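Local coordinates for protein cadherin-23 (Mus musculus, PDB 5VH2) that probably mediates calcium-dependent adhesion in hearing mechanotransduction, its extracellular cadherin repeats joined by calcium-binding linkers, at residues R19-I24 and L104-E109. The protein carries 1 engineered substitution. Sequence-based numbering, arbitrary orientation.
Sequences RETAGI and LNELDE. With CA (calcium ion), chain F; CA (calcium ion), chain G; NA (sodium ion), chain H.
R19 meets L104 in a parallel bridge, CA to CA 4.8 Å, their side chains lying side by side on one face of the sheet. Further out, the R19 chain bends at chi3 (62°), which brings NE round toward E106; NE and NH2 each make a weak, long hydrogen bond to E106 OE1 (NE to OE1 3.4 Å), together a salt bridge, with guanidinium and carboxylate planes 75° apart. E20 gives its backbone N to L104 O in another weak bond and sends its carboxylate to the metals. E20 OE2 binds one calcium ion at 2.2 Å and accepts the backbone N of E106 on its anti lone pair at 3.0 Å, while E20 OE1 binds the second calcium, and the E20 carboxylate also has a polar partner in Y73. Tip to tip with E20 comes D108: its OD1 bridges both calcium ions, and the cations probably offset the repulsion between the two carboxylates. N105 OD1 and E106 O join D108 OD1 on the first ion, and E109 OE1 joins D108 on the second; D72 and E74 add ligands from the first repeat and D141 from the second. T21 holds the other E106 oxygen: its backbone N reaches E106 OE2 at 3.1 Å, nearly along the C-O axis, while T21 CG2 packs on D108 CB at 3.8 Å. An alanine in place of E106 would probably leave the T21 backbone N without this acceptor and the R19 guanidinium without this counter-charge, though the calcium-binding main-chain oxygen would remain. E109 O binds a sodium ion with A110, D139, D141 and D193. In this calcium-bound cadherin linker, the turn from R19 to A22 follows strand 12-19, L104 ends the neighbouring parallel strand 94-104, and the chain beyond runs to strand 111-113 of the next repeat.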
ATOM      1  N   ARG A  19      -1.187   8.209   8.012  1.00 22.66           N
ATOM      2  CA  ARG A  19      -1.636   6.911   7.529  1.00 23.25           C
ATOM      3  C   ARG A  19      -1.984   7.030   6.039  1.00 23.21           C
ATOM      4  O   ARG A  19      -2.802   7.881   5.672  1.00 22.94           O
ATOM      5  CB  ARG A  19      -2.870   6.475   8.324  1.00 23.59           C
ATOM      6  CG  ARG A  19      -2.628   6.275   9.822  1.00 23.73           C
ATOM      7  CD  ARG A  19      -3.858   5.922  10.607  1.00 24.05           C
ATOM      8  NE  ARG A  19      -4.457   4.659  10.181  1.00 24.69           N
ATOM      9  CZ  ARG A  19      -5.365   3.976  10.887  1.00 25.15           C
ATOM     10  NH1 ARG A  19      -5.789   4.391  12.089  1.00 25.05           N
ATOM     11  NH2 ARG A  19      -5.857   2.840  10.406  1.00 25.80           N
ATOM     12  N   GLU A  20      -1.383   6.202   5.186  1.00 23.55           N
ATOM     13  CA  GLU A  20      -1.619   6.317   3.730  1.00 23.58           C
ATOM     14  C   GLU A  20      -3.079   6.084   3.347  1.00 23.95           C
ATOM     15  O   GLU A  20      -3.552   6.659   2.362  1.00 23.85           O
ATOM     16  CB  GLU A  20      -0.686   5.412   2.900  1.00 23.99           C
ATOM     17  CG  GLU A  20      -0.955   3.941   3.072  1.00 24.84           C
ATOM     18  CD  GLU A  20      -0.317   3.054   2.017  1.00 25.41           C
ATOM     19  OE1 GLU A  20      -0.319   3.400   0.805  1.00 25.33           O
ATOM     20  OE2 GLU A  20       0.155   1.967   2.415  1.00 26.01           O
ATOM     21  N   THR A  21      -3.791   5.285   4.146  1.00 24.42           N
ATOM     22  CA  THR A  21      -5.229   5.045   3.918  1.00 24.85           C
ATOM     23  C   THR A  21      -6.127   6.084   4.585  1.00 24.44           C
ATOM     24  O   THR A  21      -7.340   5.892   4.670  1.00 24.81           O
ATOM     25  CB  THR A  21      -5.687   3.639   4.405  1.00 25.66           C
ATOM     26  OG1 THR A  21      -5.534   3.519   5.824  1.00 25.55           O
ATOM     27  CG2 THR A  21      -4.915   2.530   3.703  1.00 26.25           C
ATOM     28  N   ALA A  22      -5.556   7.192   5.051  1.00 23.76           N
ATOM     29  CA  ALA A  22      -6.362   8.288   5.586  1.00 23.43           C
ATOM     30  C   ALA A  22      -7.420   8.754   4.586  1.00 23.57           C
ATOM     31  O   ALA A  22      -7.188   8.744   3.371  1.00 23.64           O
ATOM     32  CB  ALA A  22      -5.475   9.448   5.996  1.00 22.77           C
ATOM     33  N   GLY A  23      -8.583   9.132   5.114  1.00 23.69           N
ATOM     34  CA  GLY A  23      -9.701   9.598   4.301  1.00 23.94           C
ATOM     35  C   GLY A  23      -9.528  11.035   3.851  1.00 23.44           C
ATOM     36  O   GLY A  23      -8.678  11.760   4.352  1.00 22.90           O
ATOM     37  N   ILE A  24     -10.359  11.446   2.909  1.00 23.71           N
ATOM     38  CA  ILE A  24     -10.302  12.802   2.391  1.00 23.36           C
ATOM     39  C   ILE A  24     -10.848  13.795   3.429  1.00 23.17           C
ATOM     40  O   ILE A  24     -11.825  13.487   4.145  1.00 23.53           O
ATOM     41  CB  ILE A  24     -11.030  12.879   1.044  1.00 23.84           C
ATOM     42  CG1 ILE A  24     -10.252  12.027   0.037  1.00 23.98           C
ATOM     43  CG2 ILE A  24     -11.119  14.312   0.541  1.00 23.59           C
ATOM     44  CD1 ILE A  24     -10.965  11.837  -1.276  1.00 24.62           C
ATOM     45  N   LEU A 104       2.781   6.633   6.362  1.00 23.09           N
ATOM     46  CA  LEU A 104       2.936   5.369   7.062  1.00 23.78           C
ATOM     47  C   LEU A 104       2.424   4.277   6.124  1.00 24.33           C
ATOM     48  O   LEU A 104       1.263   4.279   5.740  1.00 24.36           O
ATOM     49  CB  LEU A 104       2.141   5.413   8.371  1.00 23.85           C
ATOM     50  CG  LEU A 104       1.820   4.115   9.123  1.00 24.60           C
ATOM     51  CD1 LEU A 104       3.090   3.399   9.511  1.00 25.07           C
ATOM     52  CD2 LEU A 104       1.019   4.450  10.368  1.00 24.53           C
ATOM     53  N   ASN A 105       3.299   3.375   5.714  1.00 24.85           N
ATOM     54  CA  ASN A 105       2.880   2.204   4.954  1.00 25.57           C
ATOM     55  C   ASN A 105       1.916   1.364   5.779  1.00 26.12           C
ATOM     56  O   ASN A 105       2.194   1.024   6.919  1.00 26.35           O
ATOM     57  CB  ASN A 105       4.088   1.373   4.561  1.00 26.13           C
ATOM     58  CG  ASN A 105       3.736   0.240   3.607  1.00 26.94           C
ATOM     59  OD1 ASN A 105       2.688   0.254   2.923  1.00 26.99           O
ATOM     60  ND2 ASN A 105       4.618  -0.759   3.545  1.00 27.69           N
ATOM     61  N   GLU A 106       0.751   1.105   5.217  1.00 26.35           N
ATOM     62  CA  GLU A 106      -0.210   0.214   5.820  1.00 26.97           C
ATOM     63  C   GLU A 106      -0.519  -0.895   4.841  1.00 27.84           C
ATOM     64  O   GLU A 106      -0.229  -0.776   3.649  1.00 27.84           O
ATOM     65  CB  GLU A 106      -1.499   0.954   6.104  1.00 26.56           C
ATOM     66  CG  GLU A 106      -1.375   2.215   6.932  1.00 25.72           C
ATOM     67  CD  GLU A 106      -2.745   2.690   7.392  1.00 25.55           C
ATOM     68  OE1 GLU A 106      -3.293   2.084   8.343  1.00 25.94           O
ATOM     69  OE2 GLU A 106      -3.303   3.624   6.763  1.00 25.10           O
ATOM     70  N   LEU A 107      -1.115  -1.963   5.347  1.00 28.63           N
ATOM     71  CA  LEU A 107      -1.439  -3.123   4.545  1.00 29.64           C
ATOM     72  C   LEU A 107      -2.702  -2.871   3.726  1.00 29.68           C
ATOM     73  O   LEU A 107      -3.817  -3.176   4.158  1.00 30.00           O
ATOM     74  CB  LEU A 107      -1.621  -4.319   5.457  1.00 30.52           C
ATOM     75  CG  LEU A 107      -1.582  -5.695   4.792  1.00 31.77           C
ATOM     76  CD1 LEU A 107      -0.177  -6.140   4.379  1.00 32.13           C
ATOM     77  CD2 LEU A 107      -2.182  -6.688   5.770  1.00 32.56           C
ATOM     78  N   ASP A 108      -2.504  -2.335   2.524  1.00 35.31           N
ATOM     79  CA  ASP A 108      -3.593  -1.989   1.604  1.00 35.98           C
ATOM     80  C   ASP A 108      -3.365  -2.472   0.154  1.00 34.58           C
ATOM     81  O   ASP A 108      -4.006  -1.988  -0.767  1.00 35.18           O
ATOM     82  CB  ASP A 108      -3.779  -0.471   1.608  1.00 37.69           C
ATOM     83  CG  ASP A 108      -2.583   0.283   1.020  1.00 37.10           C
ATOM     84  OD1 ASP A 108      -1.449  -0.244   1.009  1.00 35.61           O
ATOM     85  OD2 ASP A 108      -2.764   1.428   0.575  1.00 38.26           O
ATOM     86  N   GLU A 109      -2.453  -3.414  -0.043  1.00 32.91           N
ATOM     87  CA  GLU A 109      -2.091  -3.837  -1.398  1.00 31.73           C
ATOM     88  C   GLU A 109      -2.104  -5.346  -1.507  1.00 30.49           C
ATOM     89  O   GLU A 109      -2.118  -6.029  -0.500  1.00 30.36           O
ATOM     90  CB  GLU A 109      -0.706  -3.315  -1.816  1.00 31.03           C
ATOM     91  CG  GLU A 109      -0.534  -1.817  -1.785  1.00 32.18           C
ATOM     92  CD  GLU A 109      -1.325  -1.110  -2.852  1.00 33.07           C
ATOM     93  OE1 GLU A 109      -1.323   0.129  -2.837  1.00 34.26           O
ATOM     94  OE2 GLU A 109      -1.941  -1.780  -3.696  1.00 32.72           O
TER
HETATM   95 CA    CA F1402       0.891  -0.058   1.769  1.00 27.43          CA
HETATM   96 CA    CA G1403      -0.684   1.352  -0.957  1.00 27.03          CA
HETATM   97 NA    NA H1404      -0.087  -7.022   0.172  1.00 28.70          NA